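Local coordinates for cytoplasmic protein (Cryptococcus neoformans var. grubii serotype A, PDB 7LPO) that probably hydrolyses the beta-glucosidic bond of steryl glucosides, releasing the sterol, as a glycoside hydrolase of family 5, at residues S731-I736 with Q769-A774; A664-Y669 with P712-A717; Y706-L711 with G747-W752; V737-R742 with V763-V768. All blocks are in the same frame, centred on the assembly; numbering follows the deposited sequence.

How the contacts relate
All four contacts lie in the beta-rich C-terminal part of the chain or at its border with the rest of the enzyme. Contacts 1 and 4 join the same two antiparallel strands, 734-738 and 761-770, toward the surface, and side-chain amide, hydroxyl, carboxylate or water finish what the backbone starts. Contact 3 is a more deeply buried strand pair in the facing layer, with mostly apolar residues on one side and Arg, Glu and Tyr on the other. Contact 2, wholly buried, has no strand pairing: prolines, a thiol and one weak histidine bond carry it. Leu-732, beside contact 1, packs on contacts 2 and 3; Phe-713 N to Gln-748 OE1 ties 2 to 3; Trp-752 joins 3 to 4.

Contact 1: S731-I736 with Q769-A774; sequences SLDVTI and QRNGGA
Thr-735 and Gln-769 form a hydrogen-bonded antiparallel pair where edge strand 734-738 begins beside the end of strand 761-770, in the beta domain near the C-terminus. Their main chains satisfy each other: Thr-735 N gives to Gln-769 O (2.9 Å), and Gln-769 N gives to Thr-735 O in a longer bond of 3.2 Å. Gln-769 O also takes a CA-H contact from Val-734, whose CA lies 3.2 Å away. Past the non-hydrogen-bonded pair of Val-734 and Arg-770, Asn-771 N donates to Asp-733 O at 3.0 Å.

Asn-771 then adds a second grip on the same aspartate. With CG anti to its own carbonyl carbon (chi1 -70°), the amide crosses the Asp-733 side chain at about a right angle. Its ND2 reaches Asp-733 OD1 over 3.0 Å in an almost straight bond (173°), which leaves in the amide plane but meets the carboxylate from above its plane. The amide oxygen is modelled too close to Thr-735 OG1, so the placing of those two atoms is doubtful.

Asp-733 N is taken by Tyr-716 O, which ties this strand start to helix 713-716. Arg-770 opens a type II turn closed by Gly-773 N on Arg-770 O; the turn's Gly-772 has a positive phi. The arginine runs out extended, CG passing 3.5 Å from Asp-733 O. Its NE and NH2 bond Ala-717 O and Ala-718 O, while NH1 folds back on its own turn, donating to Gly-773 O at 3.0 Å.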
# COMPACT_ATOMS: atom_id res chain seq x y z
N SER A 731 26.16 -17.75 -14.29
CA SER A 731 26.31 -17.30 -15.66
C SER A 731 25.07 -17.69 -16.45
O SER A 731 24.52 -18.78 -16.29
CB SER A 731 27.58 -17.90 -16.29
OG SER A 731 27.55 -17.83 -17.70
N LEU A 732 24.62 -16.76 -17.31
CA LEU A 732 23.46 -17.01 -18.14
C LEU A 732 23.79 -17.99 -19.26
O LEU A 732 24.87 -17.93 -19.86
CB LEU A 732 22.95 -15.70 -18.75
CG LEU A 732 22.31 -14.68 -17.81
CD1 LEU A 732 21.93 -13.42 -18.61
CD2 LEU A 732 21.10 -15.23 -17.13
N ASP A 733 22.86 -18.89 -19.53
CA ASP A 733 22.95 -19.86 -20.63
C ASP A 733 21.64 -19.74 -21.40
O ASP A 733 20.70 -20.51 -21.17
CB ASP A 733 23.19 -21.28 -20.10
CG ASP A 733 23.50 -22.28 -21.22
OD1 ASP A 733 23.76 -21.83 -22.36
OD2 ASP A 733 23.50 -23.50 -20.97
N VAL A 734 21.58 -18.78 -22.33
CA VAL A 734 20.33 -18.45 -23.01
C VAL A 734 20.56 -18.37 -24.52
O VAL A 734 21.67 -18.18 -25.01
CB VAL A 734 19.74 -17.10 -22.53
CG1 VAL A 734 19.35 -17.15 -21.07
CG2 VAL A 734 20.74 -15.96 -22.78
N THR A 735 19.45 -18.50 -25.25
CA THR A 735 19.38 -18.23 -26.68
C THR A 735 18.54 -16.98 -26.89
O THR A 735 17.47 -16.85 -26.30
CB THR A 735 18.76 -19.41 -27.43
OG1 THR A 735 19.70 -20.50 -27.48
CG2 THR A 735 18.38 -19.00 -28.86
N ILE A 736 19.04 -16.05 -27.71
CA ILE A 736 18.41 -14.76 -27.92
C ILE A 736 18.12 -14.58 -29.41
O ILE A 736 19.00 -14.82 -30.25
CB ILE A 736 19.31 -13.61 -27.41
CG1 ILE A 736 19.51 -13.74 -25.89
CG2 ILE A 736 18.71 -12.27 -27.78
CD1 ILE A 736 20.64 -12.89 -25.36
N GLN A 769 15.21 -17.41 -24.11
CA GLN A 769 14.87 -18.59 -23.32
C GLN A 769 16.16 -19.26 -22.87
O GLN A 769 17.21 -19.12 -23.51
CB GLN A 769 14.01 -19.59 -24.10
CG GLN A 769 14.66 -20.19 -25.33
CD GLN A 769 13.68 -21.01 -26.15
OE1 GLN A 769 13.00 -21.89 -25.63
NE2 GLN A 769 13.58 -20.70 -27.43
N ARG A 770 16.06 -20.00 -21.77
CA ARG A 770 17.20 -20.78 -21.31
C ARG A 770 17.43 -21.96 -22.25
O ARG A 770 16.50 -22.67 -22.62
CB ARG A 770 16.96 -21.28 -19.89
CG ARG A 770 18.18 -22.01 -19.31
CD ARG A 770 17.92 -22.47 -17.89
NE ARG A 770 19.06 -23.21 -17.36
CZ ARG A 770 19.21 -24.53 -17.47
NH1 ARG A 770 18.30 -25.28 -18.09
NH2 ARG A 770 20.28 -25.12 -16.96
N ASN A 771 18.69 -22.15 -22.64
CA ASN A 771 19.05 -23.30 -23.46
C ASN A 771 18.77 -24.59 -22.70
O ASN A 771 19.30 -24.80 -21.61
CB ASN A 771 20.52 -23.23 -23.84
CG ASN A 771 20.79 -22.12 -24.82
OD1 ASN A 771 20.01 -21.90 -25.76
ND2 ASN A 771 21.89 -21.41 -24.62
N GLY A 772 17.93 -25.44 -23.29
CA GLY A 772 17.58 -26.69 -22.66
C GLY A 772 16.41 -26.61 -21.70
O GLY A 772 16.21 -27.54 -20.92
N GLY A 773 15.66 -25.52 -21.73
CA GLY A 773 14.46 -25.43 -20.93
C GLY A 773 14.72 -24.93 -19.52
O GLY A 773 15.74 -24.30 -19.22
N ALA A 774 13.78 -25.26 -18.64
CA ALA A 774 13.75 -24.65 -17.32
C ALA A 774 14.70 -25.34 -16.36
O ALA A 774 15.02 -26.53 -16.48
CB ALA A 774 12.33 -24.71 -16.76

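Contact 2: A664-Y669 with P712-A717; sequences AFCRPY and PFVHYA
Pro-712, the N-cap residue of short helix 713-716, packs its ring against Cys-666 and Pro-668 at the start of the C-terminal beta domain, where the chain has just left helix 662-665 and heads for strand 669-673. Here that domain meets the rest of the enzyme, with helix 547-559 next to Ala-664 and Arg-667. Pro-712 CB sits 3.5 Å from Cys-666 SG, which chi1 of -177° sets anti to the backbone N and which also rests against Val-714 CG2 (3.9 Å). Pro-712 CG lies over the peptide link between Arg-667 and Pro-668, 3.8 Å from Pro-668 N. Pro-712 CD comes closer to Pro-668 N, at 3.6 Å, and the two proline rings cross obliquely.

His-715 NE2 makes a bent, weak bond to Cys-666 O, 2.9 Å long with an angle of 121° at the hydrogen; a second weak partner is Ala-663 O. Arg-667 turns the other way, donating to Ala-664 O and forming salt bridges with Asp-554 and Asp-561. Phe-682 packs on Pro-668 and Tyr-716 and meets the His-715 ring edge-to-face. The Tyr-716 hydroxyl is bonded to Thr-687 O, and at its ring edge Pro-668 CG touches CE2 at 4.0 Å.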
# COMPACT_ATOMS: atom_id res chain seq x y z
N ALA A 664 8.20 -16.84 -9.43
CA ALA A 664 7.11 -15.99 -9.91
C ALA A 664 7.38 -14.51 -9.74
O ALA A 664 6.97 -13.71 -10.59
CB ALA A 664 5.80 -16.35 -9.18
N PHE A 665 8.08 -14.09 -8.68
CA PHE A 665 8.29 -12.66 -8.48
C PHE A 665 9.62 -12.15 -9.03
O PHE A 665 9.76 -10.94 -9.21
CB PHE A 665 8.13 -12.26 -7.00
CG PHE A 665 9.16 -12.83 -6.05
CD1 PHE A 665 10.47 -12.37 -6.03
CD2 PHE A 665 8.78 -13.77 -5.10
CE1 PHE A 665 11.38 -12.87 -5.12
CE2 PHE A 665 9.69 -14.26 -4.17
CZ PHE A 665 10.99 -13.81 -4.18
N CYS A 666 10.58 -13.03 -9.32
CA CYS A 666 11.84 -12.64 -9.94
C CYS A 666 11.75 -12.97 -11.42
O CYS A 666 11.76 -14.15 -11.80
CB CYS A 666 13.02 -13.36 -9.28
SG CYS A 666 14.62 -12.86 -9.94
N ARG A 667 11.67 -11.94 -12.26
CA ARG A 667 11.25 -12.09 -13.65
C ARG A 667 12.06 -11.20 -14.57
O ARG A 667 12.53 -10.14 -14.15
CB ARG A 667 9.77 -11.72 -13.84
CG ARG A 667 8.82 -12.19 -12.73
CD ARG A 667 7.56 -11.33 -12.69
NE ARG A 667 6.76 -11.44 -13.91
CZ ARG A 667 5.97 -12.48 -14.20
NH1 ARG A 667 5.87 -13.51 -13.36
NH2 ARG A 667 5.28 -12.49 -15.33
N PRO A 668 12.24 -11.60 -15.83
CA PRO A 668 12.87 -10.70 -16.80
C PRO A 668 11.97 -9.53 -17.14
O PRO A 668 10.75 -9.66 -17.22
CB PRO A 668 13.08 -11.60 -18.03
CG PRO A 668 11.94 -12.61 -17.92
CD PRO A 668 11.81 -12.88 -16.44
N TYR A 669 12.58 -8.37 -17.33
CA TYR A 669 11.84 -7.18 -17.74
C TYR A 669 12.82 -6.13 -18.23
O TYR A 669 14.01 -6.16 -17.87
CB TYR A 669 10.99 -6.63 -16.58
CG TYR A 669 11.75 -5.89 -15.52
CD1 TYR A 669 12.45 -6.56 -14.54
CD2 TYR A 669 11.74 -4.50 -15.49
CE1 TYR A 669 13.15 -5.88 -13.56
CE2 TYR A 669 12.42 -3.80 -14.51
CZ TYR A 669 13.13 -4.50 -13.55
OH TYR A 669 13.81 -3.80 -12.59
N PRO A 712 17.04 -12.82 -15.10
CA PRO A 712 17.41 -13.37 -13.78
C PRO A 712 18.10 -14.72 -13.87
O PRO A 712 17.66 -15.62 -14.59
CB PRO A 712 16.07 -13.47 -13.05
CG PRO A 712 15.05 -13.62 -14.15
CD PRO A 712 15.59 -12.84 -15.34
N PHE A 713 19.19 -14.85 -13.11
CA PHE A 713 19.79 -16.16 -12.87
C PHE A 713 18.76 -17.17 -12.40
O PHE A 713 18.88 -18.37 -12.68
CB PHE A 713 20.89 -16.07 -11.80
CG PHE A 713 22.13 -15.35 -12.23
CD1 PHE A 713 22.62 -15.49 -13.52
CD2 PHE A 713 22.81 -14.55 -11.34
CE1 PHE A 713 23.77 -14.83 -13.91
CE2 PHE A 713 23.96 -13.89 -11.72
CZ PHE A 713 24.44 -14.03 -13.01
N VAL A 714 17.76 -16.71 -11.65
CA VAL A 714 16.71 -17.58 -11.13
C VAL A 714 16.09 -18.43 -12.23
O VAL A 714 15.73 -19.59 -12.00
CB VAL A 714 15.64 -16.74 -10.40
CG1 VAL A 714 14.33 -17.46 -10.35
CG2 VAL A 714 16.11 -16.36 -9.02
N HIS A 715 15.94 -17.87 -13.43
CA HIS A 715 15.34 -18.58 -14.55
C HIS A 715 16.31 -18.98 -15.64
O HIS A 715 16.02 -19.92 -16.39
CB HIS A 715 14.25 -17.72 -15.21
CG HIS A 715 13.05 -17.49 -14.34
ND1 HIS A 715 12.09 -18.45 -14.13
CD2 HIS A 715 12.67 -16.41 -13.62
CE1 HIS A 715 11.16 -17.98 -13.33
NE2 HIS A 715 11.49 -16.74 -12.99
N TYR A 716 17.44 -18.29 -15.78
CA TYR A 716 18.27 -18.40 -16.97
C TYR A 716 19.71 -18.80 -16.67
O TYR A 716 20.52 -18.88 -17.60
CB TYR A 716 18.25 -17.06 -17.73
CG TYR A 716 16.87 -16.68 -18.26
CD1 TYR A 716 16.26 -17.41 -19.26
CD2 TYR A 716 16.20 -15.58 -17.76
CE1 TYR A 716 15.01 -17.07 -19.75
CE2 TYR A 716 14.95 -15.21 -18.25
CZ TYR A 716 14.36 -15.96 -19.24
OH TYR A 716 13.13 -15.62 -19.73
N ALA A 717 20.05 -19.07 -15.42
CA ALA A 717 21.41 -19.49 -15.12
C ALA A 717 21.71 -20.86 -15.73
O ALA A 717 20.82 -21.69 -15.92
CB ALA A 717 21.63 -19.54 -13.61

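Contact 3: Y706-L711 with G747-W752; sequences YTEIYL and GQTLRW
An antiparallel strand pair, 707-710 against 749-752, centres on Ile-709 and Leu-750, which exchange two short backbone bonds: Ile-709 N to Leu-750 O and Leu-750 N to Ile-709 O, the latter nearly straight at 175°. Two residues further along, beyond the non-hydrogen-bonded pair of Glu-708 and Arg-751, Thr-707 and Trp-752 repeat the exchange. Past the strand end Leu-711 N still donates to Gln-748 O, at 2.8 Å.

On one face Ile-709 CB and Leu-750 CB stand 4.1 Å apart; from just past the strand end Leu-711 CD1 presses on Leu-750 CB at 3.7 Å, the two leucines crossing at a slant. Thr-707 and Trp-752 lie side by side, pointing the same way. This largely apolar face meets Ile-766 of strand 761-770 in the facing sheet, the two layers making a beta sandwich; Trp-752 NE1 reaches across to His-740 O.

The other face, of Glu-708, Tyr-710, Thr-749 and Arg-751, is more polar. Tyr-706, just before the strand, has CG between its backbone N and carbonyl carbon (chi1 47°). Tyr-706 CE1 meets Arg-751 CD at 3.5 Å, with ring and guanidinium planes 80° apart. Arg-751 NE makes only a weak bond to Tyr-706 OH (3.4 Å); NH1 and NH2 are held by Gln-746 and Asp-646. Glu-708 pairs instead with Arg-34. At the far end Tyr-710 and Gln-748 run alongside each other, Tyr-710 CE1 lying 3.8 Å from Gln-748 CD. Tyr-710 OH and Gln-748 NE2 both bond Ala-93 O, and Gln-748 OE1 accepts from Phe-713 N.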
# COMPACT_ATOMS: atom_id res chain seq x y z
N TYR A 706 20.98 2.70 -25.30
CA TYR A 706 20.48 1.42 -25.77
C TYR A 706 19.47 0.89 -24.77
O TYR A 706 19.29 1.44 -23.67
CB TYR A 706 21.63 0.43 -25.96
CG TYR A 706 22.53 0.45 -24.76
CD1 TYR A 706 22.23 -0.32 -23.65
CD2 TYR A 706 23.63 1.29 -24.71
CE1 TYR A 706 23.03 -0.28 -22.53
CE2 TYR A 706 24.44 1.34 -23.57
CZ TYR A 706 24.13 0.54 -22.49
OH TYR A 706 24.90 0.57 -21.36
N THR A 707 18.82 -0.20 -25.14
CA THR A 707 17.86 -0.87 -24.28
C THR A 707 18.58 -1.86 -23.36
O THR A 707 19.48 -2.59 -23.79
CB THR A 707 16.82 -1.59 -25.13
OG1 THR A 707 16.11 -0.62 -25.92
CG2 THR A 707 15.85 -2.37 -24.28
N GLU A 708 18.17 -1.86 -22.09
CA GLU A 708 18.73 -2.74 -21.07
C GLU A 708 17.61 -3.58 -20.49
O GLU A 708 16.57 -3.06 -20.10
CB GLU A 708 19.41 -1.95 -19.94
CG GLU A 708 20.59 -1.13 -20.38
CD GLU A 708 21.24 -0.38 -19.22
OE1 GLU A 708 21.85 -1.04 -18.35
OE2 GLU A 708 21.14 0.87 -19.19
N ILE A 709 17.85 -4.89 -20.42
CA ILE A 709 16.88 -5.86 -19.95
C ILE A 709 17.53 -6.67 -18.84
O ILE A 709 18.69 -7.08 -18.96
CB ILE A 709 16.41 -6.78 -21.10
CG1 ILE A 709 15.44 -6.02 -22.00
CG2 ILE A 709 15.79 -8.04 -20.55
CD1 ILE A 709 15.32 -6.61 -23.42
N TYR A 710 16.79 -6.89 -17.76
CA TYR A 710 17.23 -7.76 -16.67
C TYR A 710 16.85 -9.20 -16.99
O TYR A 710 15.68 -9.48 -17.29
CB TYR A 710 16.59 -7.32 -15.35
CG TYR A 710 16.74 -8.31 -14.21
CD1 TYR A 710 17.95 -8.46 -13.55
CD2 TYR A 710 15.66 -9.06 -13.78
CE1 TYR A 710 18.08 -9.36 -12.50
CE2 TYR A 710 15.78 -9.96 -12.75
CZ TYR A 710 17.00 -10.11 -12.11
OH TYR A 710 17.12 -10.99 -11.06
N LEU A 711 17.82 -10.10 -16.94
CA LEU A 711 17.57 -11.53 -17.13
C LEU A 711 17.98 -12.30 -15.88
O LEU A 711 19.19 -12.45 -15.62
CB LEU A 711 18.31 -12.06 -18.35
CG LEU A 711 17.94 -11.45 -19.71
CD1 LEU A 711 18.92 -11.96 -20.76
CD2 LEU A 711 16.52 -11.76 -20.10
N GLY A 747 26.58 -10.55 -16.75
CA GLY A 747 25.91 -10.84 -15.49
C GLY A 747 24.45 -11.17 -15.74
O GLY A 747 24.12 -12.07 -16.52
N GLN A 748 23.55 -10.42 -15.10
CA GLN A 748 22.11 -10.56 -15.33
C GLN A 748 21.56 -9.45 -16.22
O GLN A 748 20.35 -9.17 -16.18
CB GLN A 748 21.37 -10.57 -13.99
CG GLN A 748 21.65 -11.81 -13.15
CD GLN A 748 20.88 -11.81 -11.85
OE1 GLN A 748 19.98 -12.62 -11.65
NE2 GLN A 748 21.23 -10.89 -10.96
N THR A 749 22.40 -8.84 -17.04
CA THR A 749 22.01 -7.72 -17.88
C THR A 749 22.15 -8.09 -19.35
O THR A 749 23.17 -8.65 -19.76
CB THR A 749 22.89 -6.49 -17.59
OG1 THR A 749 22.89 -6.21 -16.19
CG2 THR A 749 22.37 -5.25 -18.34
N LEU A 750 21.11 -7.79 -20.12
CA LEU A 750 21.13 -7.87 -21.58
C LEU A 750 21.10 -6.46 -22.14
O LEU A 750 20.26 -5.64 -21.73
CB LEU A 750 19.95 -8.68 -22.09
CG LEU A 750 19.67 -8.60 -23.59
CD1 LEU A 750 20.88 -9.06 -24.37
CD2 LEU A 750 18.47 -9.44 -23.92
N ARG A 751 22.00 -6.16 -23.07
CA ARG A 751 22.09 -4.85 -23.70
C ARG A 751 21.77 -5.00 -25.17
O ARG A 751 22.31 -5.89 -25.83
CB ARG A 751 23.49 -4.24 -23.51
CG ARG A 751 23.81 -3.96 -22.06
CD ARG A 751 25.05 -3.09 -21.90
NE ARG A 751 25.24 -2.70 -20.50
CZ ARG A 751 25.95 -3.40 -19.62
NH1 ARG A 751 26.56 -4.52 -19.98
NH2 ARG A 751 26.06 -2.97 -18.37
N TRP A 752 20.90 -4.13 -25.68
CA TRP A 752 20.29 -4.30 -27.00
C TRP A 752 20.38 -2.99 -27.77
O TRP A 752 19.64 -2.04 -27.48
CB TRP A 752 18.85 -4.77 -26.84
CG TRP A 752 18.15 -5.10 -28.12
CD1 TRP A 752 18.73 -5.37 -29.33
CD2 TRP A 752 16.74 -5.20 -28.31
NE1 TRP A 752 17.76 -5.63 -30.26
CE2 TRP A 752 16.53 -5.53 -29.67
CE3 TRP A 752 15.63 -5.05 -27.48
CZ2 TRP A 752 15.26 -5.71 -30.19
CZ3 TRP A 752 14.38 -5.22 -28.01
CH2 TRP A 752 14.20 -5.55 -29.35

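Contact 4: V737-R742 with V763-V768; sequences VASHGR and VYTIEV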
# COMPACT_ATOMS: atom_id res chain seq x y z
N VAL A 737 16.91 -14.14 -29.72
CA VAL A 737 16.49 -13.86 -31.09
C VAL A 737 15.92 -12.45 -31.11
O VAL A 737 14.85 -12.19 -30.55
CB VAL A 737 15.44 -14.87 -31.59
CG1 VAL A 737 15.03 -14.55 -33.03
CG2 VAL A 737 15.99 -16.29 -31.49
N ALA A 738 16.64 -11.53 -31.75
CA ALA A 738 16.20 -10.15 -31.90
C ALA A 738 15.92 -9.84 -33.36
O ALA A 738 16.67 -10.26 -34.25
CB ALA A 738 17.25 -9.18 -31.34
N SER A 739 14.85 -9.10 -33.61
CA SER A 739 14.42 -8.82 -34.98
C SER A 739 15.30 -7.78 -35.65
O SER A 739 15.44 -7.79 -36.88
CB SER A 739 12.97 -8.33 -34.98
OG SER A 739 12.86 -7.12 -34.25
N HIS A 740 15.87 -6.87 -34.87
CA HIS A 740 16.77 -5.83 -35.36
C HIS A 740 17.94 -5.73 -34.39
O HIS A 740 17.84 -6.11 -33.22
CB HIS A 740 16.07 -4.46 -35.46
CG HIS A 740 14.88 -4.45 -36.36
ND1 HIS A 740 13.74 -5.18 -36.10
CD2 HIS A 740 14.64 -3.79 -37.52
CE1 HIS A 740 12.85 -4.97 -37.06
NE2 HIS A 740 13.38 -4.14 -37.94
N GLY A 741 19.06 -5.20 -34.88
CA GLY A 741 20.15 -4.80 -34.01
C GLY A 741 21.01 -5.95 -33.50
O GLY A 741 21.05 -7.05 -34.05
N ARG A 742 21.74 -5.64 -32.42
CA ARG A 742 22.71 -6.56 -31.82
C ARG A 742 22.55 -6.54 -30.31
O ARG A 742 22.02 -5.59 -29.73
CB ARG A 742 24.15 -6.19 -32.21
CG ARG A 742 24.61 -4.87 -31.62
CD ARG A 742 26.01 -4.47 -32.10
NE ARG A 742 26.40 -3.14 -31.62
CZ ARG A 742 26.97 -2.91 -30.45
NH1 ARG A 742 27.24 -3.91 -29.63
NH2 ARG A 742 27.28 -1.66 -30.09
N VAL A 763 7.68 -1.83 -34.74
CA VAL A 763 7.80 -2.66 -33.55
C VAL A 763 8.95 -3.64 -33.75
O VAL A 763 8.90 -4.49 -34.64
CB VAL A 763 6.48 -3.40 -33.26
CG1 VAL A 763 6.68 -4.34 -32.06
CG2 VAL A 763 5.35 -2.42 -33.02
N TYR A 764 9.96 -3.52 -32.91
CA TYR A 764 11.02 -4.50 -32.81
C TYR A 764 10.68 -5.51 -31.71
O TYR A 764 9.90 -5.23 -30.80
CB TYR A 764 12.35 -3.83 -32.48
CG TYR A 764 12.82 -2.78 -33.45
CD1 TYR A 764 12.14 -2.52 -34.63
CD2 TYR A 764 13.97 -2.05 -33.19
CE1 TYR A 764 12.59 -1.56 -35.52
CE2 TYR A 764 14.42 -1.09 -34.06
CZ TYR A 764 13.73 -0.84 -35.22
OH TYR A 764 14.20 0.12 -36.07
N THR A 765 11.26 -6.71 -31.81
CA THR A 765 11.00 -7.75 -30.83
C THR A 765 12.30 -8.44 -30.46
O THR A 765 13.24 -8.53 -31.25
CB THR A 765 10.01 -8.81 -31.35
OG1 THR A 765 10.58 -9.52 -32.47
CG2 THR A 765 8.70 -8.17 -31.75
N ILE A 766 12.34 -8.96 -29.23
CA ILE A 766 13.45 -9.75 -28.73
C ILE A 766 12.86 -10.90 -27.94
O ILE A 766 11.95 -10.71 -27.14
CB ILE A 766 14.42 -8.91 -27.87
CG1 ILE A 766 15.68 -9.73 -27.57
CG2 ILE A 766 13.76 -8.45 -26.58
CD1 ILE A 766 16.88 -8.88 -27.18
N GLU A 767 13.38 -12.11 -28.18
CA GLU A 767 12.91 -13.31 -27.51
C GLU A 767 14.09 -14.01 -26.84
O GLU A 767 15.19 -14.09 -27.41
CB GLU A 767 12.22 -14.25 -28.48
CG GLU A 767 11.09 -13.59 -29.25
CD GLU A 767 10.71 -14.34 -30.51
OE1 GLU A 767 10.00 -15.36 -30.39
OE2 GLU A 767 11.11 -13.90 -31.61
N VAL A 768 13.86 -14.51 -25.63
CA VAL A 768 14.90 -15.11 -24.81
C VAL A 768 14.35 -16.39 -24.20
O VAL A 768 13.18 -16.47 -23.84
CB VAL A 768 15.35 -14.14 -23.69
CG1 VAL A 768 16.40 -14.80 -22.79
CG2 VAL A 768 15.87 -12.85 -24.28
O HOH W 1 12.22 -11.68 -32.12
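Ser-739 OG is gripped from two directions: Thr-765 N donates to it at 2.9 Å, nearly straight at 170°, and His-740 ND1 lies 2.8 Å from it in a bond that either atom could donate. Chi1 of 62° puts OG between its own backbone N and carbonyl carbon, where it takes the Thr-765 N-H as edge strand 734-738 gives out. Before that point Val-737 and Glu-767 exchange two backbone bonds; just past it Ser-739 N still donates to Thr-765 O at 2.9 Å. Ala-738 CB touches Ile-766 CG1 on the inward face of this beta-sandwich sheet.

The bond to OG lies in the plane of the His-740 ring, and one face of that ring stacks on Tyr-764, centroids 3.8 Å apart and planes 11° from parallel. His-740 CB also sits over the tyrosine ring. The tyrosine hydroxyl is bonded to Pro-755 O. On the face of Val-737 and Glu-767 a water sits between Thr-765 OG1 (2.7 Å), Val-737 O (3.1 Å) and Glu-767 OE2, the last distance short enough to be doubtful, and it cannot donate to every acceptor near it.

His-740 NE2 has a weak bond to Glu-762 OE2. Since Ser-739 OG accepts from Thr-765 N yet may donate to or accept from ND1, the contact suits a neutral or a charged imidazole, and the Glu-762 carboxylate, though only weakly bonded, might favour the charged form.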